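Local coordinates for protein Phospholipase/Carboxylesterase (Haliangium ochraceum, PDB 4Q82) that probably hydrolyses carboxylic ester bonds as a serine esterase of the alpha/beta-hydrolase type, at residues C135-A138 with D139-R142. Residues are numbered along the deposited sequence; the frame is centred on the assembly and turned at random.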
loop_
_atom_site.group_PDB
_atom_site.type_symbol
_atom_site.label_atom_id
_atom_site.label_comp_id
_atom_site.label_asym_id
_atom_site.label_seq_id
_atom_site.Cartn_x
_atom_site.Cartn_y
_atom_site.Cartn_z
ATOM N N CYS A 135 0.758 12.484 -8.509
ATOM C CA CYS A 135 0.894 11.127 -7.950
ATOM C C CYS A 135 2.312 10.569 -8.157
ATOM O O CYS A 135 2.996 10.936 -9.116
ATOM C CB CYS A 135 -0.098 10.152 -8.599
ATOM S SG CYS A 135 -1.854 10.663 -8.494
ATOM N N PRO A 136 2.729 9.652 -7.278
ATOM C CA PRO A 136 4.025 8.982 -7.472
ATOM C C PRO A 136 4.013 8.202 -8.794
ATOM O O PRO A 136 2.965 7.670 -9.202
ATOM C CB PRO A 136 4.134 8.040 -6.269
ATOM C CG PRO A 136 2.705 7.820 -5.775
ATOM C CD PRO A 136 1.972 9.138 -6.126
ATOM N N SER A 137 5.162 8.135 -9.446
ATOM C CA SER A 137 5.272 7.471 -10.741
ATOM C C SER A 137 5.535 5.974 -10.595
ATOM O O SER A 137 5.973 5.495 -9.533
ATOM C CB SER A 137 6.401 8.099 -11.561
ATOM O OG SER A 137 7.672 7.748 -11.008
ATOM N N ALA A 138 5.298 5.240 -11.681
ATOM C CA ALA A 138 5.552 3.797 -11.713
ATOM C C ALA A 138 6.991 3.464 -11.331
ATOM O O ALA A 138 7.236 2.552 -10.547
ATOM C CB ALA A 138 5.240 3.238 -13.089
ATOM N N ASP A 139 7.935 4.220 -11.875
ATOM C CA ASP A 139 9.349 3.953 -11.643
ATOM C C ASP A 139 9.776 4.374 -10.240
ATOM O O ASP A 139 10.647 3.757 -9.646
ATOM C CB ASP A 139 10.212 4.656 -12.690
ATOM C CG ASP A 139 10.135 3.985 -14.058
ATOM O OD1 ASP A 139 9.506 2.911 -14.190
ATOM O OD2 ASP A 139 10.712 4.534 -15.006
ATOM N N GLU A 140 9.170 5.429 -9.710
ATOM C CA GLU A 140 9.444 5.824 -8.327
ATOM C C GLU A 140 9.060 4.699 -7.360
ATOM O O GLU A 140 9.805 4.355 -6.424
ATOM C CB GLU A 140 8.688 7.117 -8.013
ATOM C CG GLU A 140 8.775 7.630 -6.572
ATOM C CD GLU A 140 7.955 8.918 -6.381
ATOM O OE1 GLU A 140 7.336 9.402 -7.366
ATOM O OE2 GLU A 140 7.928 9.450 -5.257
ATOM N N ILE A 141 7.907 4.093 -7.612
ATOM C CA ILE A 141 7.426 3.012 -6.766
ATOM C C ILE A 141 8.298 1.766 -6.947
ATOM O O ILE A 141 8.645 1.102 -5.966
ATOM C CB ILE A 141 5.937 2.709 -7.064
ATOM C CG1 ILE A 141 5.086 3.928 -6.666
ATOM C CG2 ILE A 141 5.460 1.483 -6.307
ATOM C CD1 ILE A 141 3.617 3.774 -6.994
ATOM N N ARG A 142 8.667 1.458 -8.196
ATOM C CA ARG A 142 9.598 0.351 -8.453
ATOM C C ARG A 142 10.913 0.537 -7.692
ATOM O O ARG A 142 11.406 -0.392 -7.028
ATOM C CB ARG A 142 9.910 0.217 -9.956
ATOM C CG ARG A 142 10.962 -0.870 -10.232
ATOM C CD ARG A 142 11.747 -0.645 -11.498
ATOM N NE ARG A 142 12.377 0.673 -11.556
ATOM C CZ ARG A 142 12.749 1.256 -12.691
ATOM N NH1 ARG A 142 12.562 0.622 -13.841
ATOM N NH2 ARG A 142 13.315 2.462 -12.682
HETATM O O HOH W 1 7.756 10.814 -9.696
#
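S137 and E140 exchange hydrogen bonds in both directions, side chain to backbone each way. S137 OG accepts from E140 N at 3.1 Å (N-H...O 154°); chi1 of 71° places the hydroxyl between the backbone N and the carbonyl carbon of S137, within bonding distance of E140 N. In return E140 OE1 accepts from S137 N at 3.3 Å, a longer but similarly straight bond whose donor comes from above the carboxylate plane, 37° out of it. E140 spans this distance with CG anti to its backbone N and an extended chain beyond, which lays the carboxylate against P136, with OE1 3.6 Å from P136 CB. A water donates to the same OE1 at 2.8 Å and is weakly hydrogen-bonded to S137 OG, while N65 and H130 both bond OE2, so the carboxylate is gripped at both oxygens. Between the two buried residues, P136 CB lies 4.2 Å from I141 CG1, and both residues pack on W86 of strand 80-86. The i to i+4 bonds of the helix begin at the cap itself: I141 N donates to S137 O at 3.1 Å, and R142 N to A138 O at 3.0 Å. With S137 as N-cap and E140 three residues on, the reciprocal bonds define a capping box, here opening helix 138-151 beside the central sheet; the cap lies two residues after C135, whose disulfide to C166 joins this loop to the residue preceding helix 167-178.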